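Local structure of carboxypeptidase D (Drosophila melanogaster, 3MN8) at residues E32-Q37 with L111-Q116; D136-P141 with V206-V211; D146-S151 with C309-A314; G372-L377 with L410-K415. The protein releases C-terminal arginine or lysine from peptides and proteins as a zinc-dependent metallocarboxypeptidase, of which this chain holds the first carboxypeptidase-like domain and its transthyretin-like region. All coordinates share one frame; numbering follows the deposited sequence.

Contact 1 of 4, residues E32-Q37 with L111-Q116; sequences ESFLQQ and LVYMAQ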
# COMPACT_ATOMS: atom_id res chain seq x y z
N GLU A 32 -14.23 14.04 13.69
CA GLU A 32 -12.88 13.59 14.03
C GLU A 32 -12.71 13.45 15.55
O GLU A 32 -11.69 13.86 16.12
CB GLU A 32 -11.85 14.60 13.51
CG GLU A 32 -11.80 14.76 12.01
CD GLU A 32 -10.79 15.81 11.58
OE1 GLU A 32 -9.65 15.43 11.24
OE2 GLU A 32 -11.13 17.02 11.60
N SER A 33 -13.72 12.88 16.21
CA SER A 33 -13.71 12.77 17.66
C SER A 33 -12.54 11.92 18.16
O SER A 33 -12.04 12.11 19.28
CB SER A 33 -15.04 12.18 18.16
OG SER A 33 -15.19 10.84 17.74
N PHE A 34 -12.12 10.98 17.32
CA PHE A 34 -11.04 10.06 17.67
C PHE A 34 -9.77 10.76 18.17
O PHE A 34 -8.81 10.10 18.55
CB PHE A 34 -10.73 9.08 16.52
CG PHE A 34 -10.49 9.74 15.17
CD1 PHE A 34 -9.25 10.25 14.82
CD2 PHE A 34 -11.51 9.81 14.22
CE1 PHE A 34 -9.03 10.83 13.58
CE2 PHE A 34 -11.30 10.40 12.97
CZ PHE A 34 -10.06 10.90 12.65
N LEU A 35 -9.79 12.09 18.18
CA LEU A 35 -8.64 12.86 18.63
C LEU A 35 -8.74 13.32 20.09
O LEU A 35 -7.78 13.83 20.66
CB LEU A 35 -8.46 14.10 17.74
CG LEU A 35 -8.61 13.88 16.24
CD1 LEU A 35 -8.76 15.22 15.53
CD2 LEU A 35 -7.45 13.06 15.68
N GLN A 36 -9.91 13.14 20.71
CA GLN A 36 -10.19 13.75 22.01
C GLN A 36 -9.47 13.06 23.17
O GLN A 36 -9.78 13.30 24.33
CB GLN A 36 -11.70 13.73 22.25
CG GLN A 36 -12.18 14.56 23.43
CD GLN A 36 -12.44 16.00 23.05
OE1 GLN A 36 -13.07 16.76 23.80
NE2 GLN A 36 -11.97 16.39 21.87
N GLN A 37 -8.51 12.21 22.85
CA GLN A 37 -7.91 11.32 23.83
C GLN A 37 -6.67 10.65 23.25
O GLN A 37 -6.64 9.43 23.03
CB GLN A 37 -8.94 10.26 24.23
CG GLN A 37 -9.70 9.61 23.05
CD GLN A 37 -9.16 8.24 22.66
OE1 GLN A 37 -8.21 8.14 21.87
NE2 GLN A 37 -9.76 7.18 23.19
N LEU A 111 -3.31 4.83 10.85
CA LEU A 111 -4.21 3.91 10.19
C LEU A 111 -5.41 3.65 11.08
O LEU A 111 -6.52 3.44 10.59
CB LEU A 111 -3.51 2.60 9.85
CG LEU A 111 -2.57 2.70 8.65
CD1 LEU A 111 -1.99 1.34 8.30
CD2 LEU A 111 -3.34 3.29 7.48
N VAL A 112 -5.20 3.65 12.38
CA VAL A 112 -6.29 3.49 13.32
C VAL A 112 -7.23 4.67 13.16
O VAL A 112 -8.44 4.51 13.06
CB VAL A 112 -5.77 3.40 14.75
CG1 VAL A 112 -6.87 3.75 15.73
CG2 VAL A 112 -5.21 2.00 15.01
N TYR A 113 -6.64 5.87 13.10
CA TYR A 113 -7.38 7.09 12.80
C TYR A 113 -8.13 7.06 11.45
O TYR A 113 -9.30 7.43 11.37
CB TYR A 113 -6.42 8.29 12.81
CG TYR A 113 -5.87 8.64 14.18
CD1 TYR A 113 -4.70 9.40 14.31
CD2 TYR A 113 -6.52 8.24 15.34
CE1 TYR A 113 -4.20 9.73 15.56
CE2 TYR A 113 -6.03 8.57 16.59
CZ TYR A 113 -4.86 9.31 16.69
OH TYR A 113 -4.37 9.63 17.93
N MET A 114 -7.46 6.63 10.39
CA MET A 114 -8.10 6.57 9.08
C MET A 114 -9.38 5.72 9.11
O MET A 114 -10.43 6.17 8.68
CB MET A 114 -7.11 6.05 8.02
CG MET A 114 -7.70 5.92 6.60
SD MET A 114 -8.24 7.48 5.84
CE MET A 114 -6.71 8.40 5.99
N ALA A 115 -9.28 4.50 9.64
CA ALA A 115 -10.41 3.58 9.74
C ALA A 115 -11.64 4.30 10.27
O ALA A 115 -12.68 4.36 9.61
CB ALA A 115 -10.05 2.41 10.66
N GLN A 116 -11.53 4.83 11.48
CA GLN A 116 -12.61 5.57 12.09
C GLN A 116 -13.04 6.74 11.20
O GLN A 116 -14.23 6.90 10.93
CB GLN A 116 -12.16 6.10 13.44
CG GLN A 116 -11.82 5.01 14.46
CD GLN A 116 -11.13 5.57 15.71
OE1 GLN A 116 -11.79 6.04 16.65
NE2 GLN A 116 -9.81 5.55 15.70

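Contact 2 of 4, residues D136-P141 with V206-V211; sequences DIYLVP and VSKPFV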
# COMPACT_ATOMS: atom_id res chain seq x y z
N ASP A 136 -11.78 -0.45 -2.86
CA ASP A 136 -11.84 -1.50 -1.84
C ASP A 136 -10.61 -1.39 -0.96
O ASP A 136 -9.49 -1.72 -1.37
CB ASP A 136 -11.86 -2.86 -2.51
CG ASP A 136 -12.92 -3.76 -1.95
OD1 ASP A 136 -14.12 -3.41 -2.03
OD2 ASP A 136 -12.56 -4.83 -1.44
N ILE A 137 -10.82 -0.93 0.27
CA ILE A 137 -9.71 -0.51 1.09
C ILE A 137 -9.44 -1.42 2.29
O ILE A 137 -10.36 -1.76 3.05
CB ILE A 137 -9.93 0.92 1.55
CG1 ILE A 137 -10.01 1.87 0.34
CG2 ILE A 137 -8.83 1.32 2.53
CD1 ILE A 137 -10.63 3.26 0.66
N TYR A 138 -8.18 -1.80 2.45
CA TYR A 138 -7.73 -2.61 3.59
C TYR A 138 -6.67 -1.91 4.44
O TYR A 138 -5.64 -1.44 3.93
CB TYR A 138 -7.16 -3.94 3.10
CG TYR A 138 -8.14 -4.81 2.37
CD1 TYR A 138 -8.48 -4.56 1.06
CD2 TYR A 138 -8.72 -5.90 3.00
CE1 TYR A 138 -9.36 -5.37 0.39
CE2 TYR A 138 -9.61 -6.71 2.35
CZ TYR A 138 -9.92 -6.45 1.04
OH TYR A 138 -10.82 -7.25 0.36
N LEU A 139 -6.92 -1.86 5.75
CA LEU A 139 -6.04 -1.18 6.69
C LEU A 139 -5.42 -2.15 7.71
O LEU A 139 -6.12 -2.86 8.44
CB LEU A 139 -6.78 -0.06 7.42
CG LEU A 139 -7.57 0.93 6.55
CD1 LEU A 139 -8.23 1.99 7.43
CD2 LEU A 139 -6.65 1.56 5.50
N VAL A 140 -4.09 -2.18 7.73
CA VAL A 140 -3.32 -3.00 8.65
C VAL A 140 -2.44 -2.10 9.53
O VAL A 140 -1.27 -1.85 9.21
CB VAL A 140 -2.44 -4.02 7.89
CG1 VAL A 140 -1.82 -5.04 8.85
CG2 VAL A 140 -3.24 -4.72 6.79
N PRO A 141 -3.01 -1.60 10.63
CA PRO A 141 -2.30 -0.72 11.58
C PRO A 141 -0.95 -1.28 12.06
O PRO A 141 0.01 -0.53 12.20
CB PRO A 141 -3.29 -0.62 12.76
CG PRO A 141 -4.61 -0.81 12.14
CD PRO A 141 -4.41 -1.80 11.02
N VAL A 206 -0.52 -11.98 -2.38
CA VAL A 206 -0.73 -12.72 -3.62
C VAL A 206 -2.15 -13.29 -3.71
O VAL A 206 -2.53 -13.88 -4.72
CB VAL A 206 0.28 -13.88 -3.79
CG1 VAL A 206 1.71 -13.34 -3.90
CG2 VAL A 206 0.17 -14.86 -2.63
N SER A 207 -2.94 -13.07 -2.66
CA SER A 207 -4.27 -13.66 -2.57
C SER A 207 -5.33 -12.81 -3.27
O SER A 207 -6.42 -13.30 -3.60
CB SER A 207 -4.66 -13.92 -1.11
OG SER A 207 -5.22 -12.77 -0.49
N LYS A 208 -5.01 -11.55 -3.50
CA LYS A 208 -5.92 -10.63 -4.17
C LYS A 208 -5.15 -9.71 -5.11
O LYS A 208 -3.97 -9.43 -4.90
CB LYS A 208 -6.65 -9.77 -3.13
CG LYS A 208 -7.48 -10.56 -2.16
CD LYS A 208 -8.35 -9.70 -1.26
CE LYS A 208 -9.37 -10.60 -0.56
NZ LYS A 208 -10.34 -9.92 0.36
N PRO A 209 -5.83 -9.22 -6.14
CA PRO A 209 -5.20 -8.38 -7.15
C PRO A 209 -5.03 -6.93 -6.67
O PRO A 209 -5.56 -6.00 -7.27
CB PRO A 209 -6.22 -8.43 -8.28
CG PRO A 209 -7.53 -8.55 -7.56
CD PRO A 209 -7.25 -9.48 -6.44
N PHE A 210 -4.29 -6.75 -5.59
CA PHE A 210 -4.05 -5.40 -5.09
C PHE A 210 -3.45 -4.50 -6.15
O PHE A 210 -2.57 -4.90 -6.89
CB PHE A 210 -3.17 -5.44 -3.85
CG PHE A 210 -3.88 -5.98 -2.65
CD1 PHE A 210 -3.62 -7.25 -2.18
CD2 PHE A 210 -4.86 -5.23 -2.03
CE1 PHE A 210 -4.28 -7.75 -1.09
CE2 PHE A 210 -5.53 -5.72 -0.94
CZ PHE A 210 -5.24 -6.99 -0.46
N VAL A 211 -3.96 -3.28 -6.21
CA VAL A 211 -3.60 -2.35 -7.27
C VAL A 211 -2.53 -1.38 -6.80
O VAL A 211 -1.58 -1.09 -7.51
CB VAL A 211 -4.83 -1.55 -7.76
CG1 VAL A 211 -4.40 -0.39 -8.65
CG2 VAL A 211 -5.84 -2.46 -8.48

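Contact 3 of 4, residues D146-S151 with C309-A314; sequences DGYALS and CKYPAA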
# COMPACT_ATOMS: atom_id res chain seq x y z
N ASP A 146 4.37 -8.20 18.19
CA ASP A 146 5.35 -8.69 19.12
C ASP A 146 6.46 -7.67 19.19
O ASP A 146 7.01 -7.39 20.26
CB ASP A 146 5.87 -10.07 18.68
CG ASP A 146 4.82 -11.17 18.80
OD1 ASP A 146 3.63 -10.86 19.00
OD2 ASP A 146 5.18 -12.36 18.69
N GLY A 147 6.78 -7.10 18.03
CA GLY A 147 7.82 -6.10 17.94
C GLY A 147 7.40 -4.87 18.70
O GLY A 147 8.18 -4.28 19.45
N TYR A 148 6.14 -4.50 18.50
CA TYR A 148 5.56 -3.33 19.15
C TYR A 148 5.58 -3.49 20.67
O TYR A 148 6.17 -2.68 21.38
CB TYR A 148 4.14 -3.12 18.66
CG TYR A 148 3.38 -2.03 19.39
CD1 TYR A 148 3.72 -0.69 19.22
CD2 TYR A 148 2.32 -2.33 20.22
CE1 TYR A 148 3.03 0.32 19.87
CE2 TYR A 148 1.62 -1.33 20.88
CZ TYR A 148 1.98 -0.01 20.70
OH TYR A 148 1.30 0.99 21.34
N ALA A 149 4.92 -4.54 21.14
CA ALA A 149 4.89 -4.88 22.56
C ALA A 149 6.25 -4.75 23.24
O ALA A 149 6.32 -4.43 24.42
CB ALA A 149 4.33 -6.29 22.76
N LEU A 150 7.32 -5.00 22.50
CA LEU A 150 8.67 -4.94 23.08
C LEU A 150 9.30 -3.55 22.98
O LEU A 150 10.38 -3.31 23.54
CB LEU A 150 9.57 -6.01 22.46
CG LEU A 150 9.20 -7.45 22.83
CD1 LEU A 150 9.58 -8.40 21.74
CD2 LEU A 150 9.84 -7.87 24.14
N SER A 151 8.61 -2.63 22.30
CA SER A 151 9.12 -1.26 22.11
C SER A 151 8.67 -0.28 23.21
O SER A 151 7.67 -0.51 23.90
CB SER A 151 8.73 -0.74 20.72
OG SER A 151 9.29 -1.56 19.70
N CYS A 309 11.26 11.04 14.78
CA CYS A 309 11.19 10.20 15.97
C CYS A 309 10.38 8.92 15.72
O CYS A 309 9.18 8.96 15.43
CB CYS A 309 10.60 10.97 17.14
SG CYS A 309 10.56 10.01 18.65
N LYS A 310 11.05 7.77 15.84
CA LYS A 310 10.41 6.49 15.56
C LYS A 310 9.16 6.28 16.41
O LYS A 310 8.10 5.92 15.89
CB LYS A 310 11.40 5.35 15.78
CG LYS A 310 12.58 5.36 14.82
CD LYS A 310 13.50 4.16 15.02
CE LYS A 310 14.26 3.84 13.71
NZ LYS A 310 15.09 2.59 13.75
N TYR A 311 9.28 6.51 17.71
CA TYR A 311 8.18 6.30 18.66
C TYR A 311 7.90 7.56 19.47
O TYR A 311 8.36 7.67 20.60
CB TYR A 311 8.53 5.17 19.63
CG TYR A 311 7.33 4.47 20.26
CD1 TYR A 311 7.41 3.12 20.62
CD2 TYR A 311 6.13 5.13 20.48
CE1 TYR A 311 6.33 2.46 21.19
CE2 TYR A 311 5.04 4.47 21.04
CZ TYR A 311 5.15 3.14 21.39
OH TYR A 311 4.09 2.47 21.96
N PRO A 312 7.16 8.52 18.90
CA PRO A 312 6.90 9.78 19.62
C PRO A 312 5.82 9.58 20.67
O PRO A 312 5.30 8.47 20.82
CB PRO A 312 6.41 10.74 18.52
CG PRO A 312 6.57 9.97 17.19
CD PRO A 312 6.57 8.52 17.55
N ALA A 313 5.49 10.65 21.40
CA ALA A 313 4.46 10.58 22.45
C ALA A 313 3.08 10.88 21.87
O ALA A 313 2.96 11.56 20.85
CB ALA A 313 4.78 11.56 23.59
N ALA A 314 2.05 10.37 22.54
CA ALA A 314 0.68 10.52 22.08
C ALA A 314 0.29 11.94 21.65
O ALA A 314 -0.31 12.13 20.60
CB ALA A 314 -0.28 10.01 23.15

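Contact 4 of 4, residues G372-L377 with L410-K415; sequences GEYWRL and LRLDFK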
# COMPACT_ATOMS: atom_id res chain seq x y z
N GLY A 372 -11.01 -11.60 -14.89
CA GLY A 372 -10.40 -11.01 -16.07
C GLY A 372 -10.22 -9.51 -15.97
O GLY A 372 -10.09 -8.82 -16.97
N GLU A 373 -10.20 -9.01 -14.75
CA GLU A 373 -10.02 -7.59 -14.53
C GLU A 373 -8.55 -7.22 -14.46
O GLU A 373 -7.72 -8.01 -14.03
CB GLU A 373 -10.69 -7.15 -13.23
CG GLU A 373 -11.77 -8.05 -12.72
CD GLU A 373 -12.21 -7.66 -11.31
OE1 GLU A 373 -12.79 -6.56 -11.17
OE2 GLU A 373 -11.96 -8.44 -10.36
N TYR A 374 -8.25 -5.99 -14.87
CA TYR A 374 -6.92 -5.43 -14.70
C TYR A 374 -7.06 -3.92 -14.49
O TYR A 374 -8.00 -3.29 -14.99
CB TYR A 374 -6.04 -5.69 -15.91
CG TYR A 374 -6.36 -4.77 -17.07
CD1 TYR A 374 -7.30 -5.13 -18.04
CD2 TYR A 374 -5.74 -3.53 -17.17
CE1 TYR A 374 -7.61 -4.26 -19.09
CE2 TYR A 374 -6.05 -2.66 -18.21
CZ TYR A 374 -6.98 -3.03 -19.16
OH TYR A 374 -7.27 -2.17 -20.19
N TRP A 375 -6.13 -3.36 -13.73
CA TRP A 375 -6.03 -1.93 -13.57
C TRP A 375 -4.59 -1.60 -13.87
O TRP A 375 -3.69 -2.17 -13.26
CB TRP A 375 -6.32 -1.52 -12.12
CG TRP A 375 -7.61 -2.01 -11.59
CD1 TRP A 375 -8.76 -1.28 -11.39
CD2 TRP A 375 -7.90 -3.34 -11.14
NE1 TRP A 375 -9.74 -2.09 -10.87
CE2 TRP A 375 -9.24 -3.36 -10.71
CE3 TRP A 375 -7.15 -4.53 -11.08
CZ2 TRP A 375 -9.85 -4.51 -10.24
CZ3 TRP A 375 -7.76 -5.67 -10.62
CH2 TRP A 375 -9.09 -5.66 -10.20
N ARG A 376 -4.36 -0.69 -14.81
CA ARG A 376 -3.00 -0.30 -15.13
C ARG A 376 -2.81 1.17 -14.82
O ARG A 376 -3.29 2.06 -15.54
CB ARG A 376 -2.65 -0.61 -16.58
CG ARG A 376 -1.26 -0.18 -17.01
CD ARG A 376 -0.16 -0.92 -16.28
NE ARG A 376 1.17 -0.46 -16.67
CZ ARG A 376 2.31 -0.86 -16.11
NH1 ARG A 376 2.31 -1.73 -15.11
NH2 ARG A 376 3.46 -0.39 -16.55
N LEU A 377 -2.11 1.42 -13.73
CA LEU A 377 -1.88 2.79 -13.30
C LEU A 377 -1.01 3.46 -14.33
O LEU A 377 0.01 2.91 -14.75
CB LEU A 377 -1.18 2.80 -11.94
CG LEU A 377 -1.91 2.08 -10.82
CD1 LEU A 377 -1.23 2.39 -9.50
CD2 LEU A 377 -3.38 2.48 -10.78
N LEU A 410 -9.86 5.06 -17.06
CA LEU A 410 -10.48 4.88 -18.35
C LEU A 410 -10.70 3.40 -18.64
O LEU A 410 -9.77 2.59 -18.55
CB LEU A 410 -9.60 5.50 -19.43
CG LEU A 410 -9.78 7.01 -19.50
CD1 LEU A 410 -8.54 7.68 -20.08
CD2 LEU A 410 -11.03 7.32 -20.32
N ARG A 411 -11.94 3.05 -18.99
CA ARG A 411 -12.28 1.67 -19.32
C ARG A 411 -11.70 1.28 -20.67
O ARG A 411 -11.65 2.10 -21.59
CB ARG A 411 -13.78 1.45 -19.34
CG ARG A 411 -14.13 0.06 -19.83
CD ARG A 411 -13.87 -0.99 -18.76
NE ARG A 411 -15.09 -1.27 -18.01
CZ ARG A 411 -15.93 -2.26 -18.29
NH1 ARG A 411 -15.67 -3.11 -19.28
NH2 ARG A 411 -17.03 -2.44 -17.56
N LEU A 412 -11.28 0.03 -20.79
CA LEU A 412 -10.66 -0.44 -22.02
C LEU A 412 -10.59 -1.95 -21.93
O LEU A 412 -9.86 -2.50 -21.12
CB LEU A 412 -9.25 0.15 -22.17
CG LEU A 412 -8.49 -0.15 -23.47
CD1 LEU A 412 -9.11 0.60 -24.63
CD2 LEU A 412 -7.03 0.22 -23.34
N ASP A 413 -11.38 -2.63 -22.76
CA ASP A 413 -11.52 -4.08 -22.68
C ASP A 413 -10.86 -4.78 -23.84
O ASP A 413 -10.44 -4.15 -24.81
CB ASP A 413 -13.00 -4.49 -22.65
CG ASP A 413 -13.73 -4.00 -21.42
OD1 ASP A 413 -13.09 -3.47 -20.49
OD2 ASP A 413 -14.97 -4.15 -21.40
N PHE A 414 -10.78 -6.09 -23.74
CA PHE A 414 -10.20 -6.91 -24.78
C PHE A 414 -10.98 -8.21 -24.95
O PHE A 414 -11.31 -8.88 -23.97
CB PHE A 414 -8.75 -7.23 -24.45
CG PHE A 414 -7.88 -6.01 -24.37
CD1 PHE A 414 -7.72 -5.34 -23.16
CD2 PHE A 414 -7.23 -5.52 -25.50
CE1 PHE A 414 -6.92 -4.21 -23.08
CE2 PHE A 414 -6.43 -4.39 -25.43
CZ PHE A 414 -6.27 -3.73 -24.22
N LYS A 415 -11.29 -8.53 -26.21
CA LYS A 415 -11.71 -9.87 -26.57
C LYS A 415 -10.58 -10.58 -27.31
O LYS A 415 -9.98 -10.02 -28.24
CB LYS A 415 -13.00 -9.87 -27.40
CG LYS A 415 -14.21 -9.40 -26.63
CD LYS A 415 -15.50 -9.85 -27.29
CE LYS A 415 -16.69 -9.71 -26.35
NZ LYS A 415 -17.92 -10.35 -26.91

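Contact 1 of 4, residues E32-Q37 with L111-Q116
Phe34 lays its ring against Tyr113 while its CB meets the amide end of Gln116, and these three residues carry the contact, which lays the loop before helix 43-56 on helix 106-121 of the carboxypeptidase domain. The two rings are turned only 27° from each other, yet they are slid so far apart, with centroids separated by 5.3 Å, that they hardly overlap. What touches is one flank of each: CD1 of Phe34 lies 3.4 Å from CD2 of Tyr113, and CE1 of Phe34 comes 3.7 Å from CB of Tyr113. Farther round the same phenyl ring, the backbone O of Tyr113 stands over one face near its rim, 3.8 Å from Phe34 CZ. Gln116 passes Phe34 in the opposite direction, bringing OE1 3.2 Å from Phe34 CB and its own CB 3.8 Å from Phe34 CD2. The Gln116 amide is steadied by a bond, straight at the hydrogen, of 3.2 Å from NE2 to Val112 O, one turn back in the helix; the donor sits well above the plane of that carbonyl. With CG of Phe34 tucked between its backbone N and carbonyl carbon (chi1 51°), the ring swings from the short 3-10 turn 33-35 onto the helix. Outside the pair, Trp321 of helix 317-333 meets Phe34 edge-to-face, and Glu32 holds both Trp321 and Lys325. The two segments share no hydrogen bond, so their attachment rests on van der Waals and aromatic contact, the amide presenting OE1 to Phe34 CB while Val112 O occupies NE2.

Contact 2 of 4, residues D136-P141 with V206-V211
Tyr138 projects from strand 136-140, an inner strand of the eight-stranded mixed sheet at the core of the alpha/beta catalytic domain, and meets Lys208 and Phe210 in the loop that leads into strand 212-217. The phenol is addressed by two quite different groups. Lys208 gives a hydrogen bond from NZ to Tyr138 OH, 2.7 Å long, its extended chain running across the end of the phenol. Phe210 turns an edge toward the face of Tyr138 in an offset T-shaped stack, with centroids 5.6 Å apart and planes at 83°; the closest carbons are Phe210 CE2 and Tyr138 CD1 at 3.7 Å. Between these two residues, Pro209 centres an inverse gamma turn closed by a weak bond from Phe210 N to Lys208 O, and the side chains on its two flanks both end at Tyr138. Phe210 is further engaged by Trp204, edge-to-face, and by Lys95 through a cation-pi interaction, while His64 meets the Tyr138 ring. The Asp136 carboxylate lies 5.8 Å from the ammonium, measured OD2 to Lys208 NZ, too far for an ion pair. A lysine donating to the phenol oxygen would tend to stabilise negative charge there, probably making the hydroxyl somewhat more acidic.

Contact 3 of 4, residues D146-S151 with C309-A314
Tyr148 and Ser151 both reach Tyr311, the one residue of 309-314 that touches 146-151. Early in the first segment, the carbonyl O of Gly147 accepts a 2.9 Å hydrogen bond from Ser151 OG, which approaches from above the carbonyl plane. Tyr148 carries its ring out with CG opposite the backbone N (chi1 173°), and the two tyrosines meet crosswise. The phenol end of Tyr311 does the touching: its OH lies 3.2 Å from Tyr148 CE1, and Tyr311 CZ is 3.8 Å from that same carbon. The two hydroxyl oxygens, Tyr148 OH and Tyr311 OH, are also 3.2 Å apart. At Ser151, whose N bonds back to Tyr148 O, CB rests against the edge of the Tyr311 ring, 4.0 Å from CE1. The contact lies beside the zinc site: Ser151 touches Asp103 and Tyr311 touches Thr105, the two neighbours in sequence of the zinc ligand Glu104. Arg108 of helix 106-121 adds a cation-pi contact to Tyr148, and Tyr40 stacks edge-to-face with Tyr311. The disulfide from Cys309 to Cys156 ties the second segment to the loop beyond Ser151. The contact therefore joins helix 145-149 and the residues that follow it to the loop between strand 300-305 and helix 317-333.

Contact 4 of 4, residues G372-L377 with L410-K415
The strands bearing Tyr374 and Phe414 are the two outer members of a three-stranded sheet, running in opposite senses with strand 339-344 between them, so no backbone ladder joins them, and side chains span the gap, one of them ending on a main-chain carbonyl. Tyr374 makes the reach. A chi1 of 77° sets its ring over its own main chain, and the hydroxyl donates to Leu412 O over 2.8 Å. That carbonyl receives the donor at a C=O...O angle of 137°, tilted from its plane. Leu412 belongs to the short break in strand 410-415, and its CB also lies 3.6 Å from Tyr374 OH. Phe414 crosses the tyrosine at about a right angle and turns an edge to its hydroxyl, placing CE1 3.6 Å from Tyr374 OH and 4.0 Å from Tyr374 CE1. Val385 of strand 381-388 touches both Leu412 and Phe414, which thus face the second sheet of the transthyretin-like beta sandwich. Across the break, Arg411 at the end of strand 410-411 forms a salt bridge with Asp413, NH1 lying 2.9 Å from OD1. The buried phenol thus places a directed bond among the apolar side chains of Leu412, Phe414 and Val385 and satisfies the Leu412 carbonyl where the strand is interrupted.

Overall arrangement
Contacts 2 and 3 and the helix of contact 1 belong to the zinc carboxypeptidase domain, and contact 4 to the transthyretin-like one. Contact 2 touches both contact 1 and contact 4: Leu111 CD1 of contact 1 is 3.4 Å from Val140 O, where helix 106-121 packs on the central sheet, and Val211 CG2 is 3.5 Å from Trp375 CD2 of contact 4, across the domain interface. Contact 3 is nearest the catalytic zinc: the side chain of Tyr311 is about 7 Å from that of the zinc ligand Glu104, and that of Ser151 about 11 Å from the metal and 12 Å from the bound guanidinoethylmercaptosuccinic acid. Contacts 3 and 4 have centres about 42 Å apart, on opposite sides of the molecule.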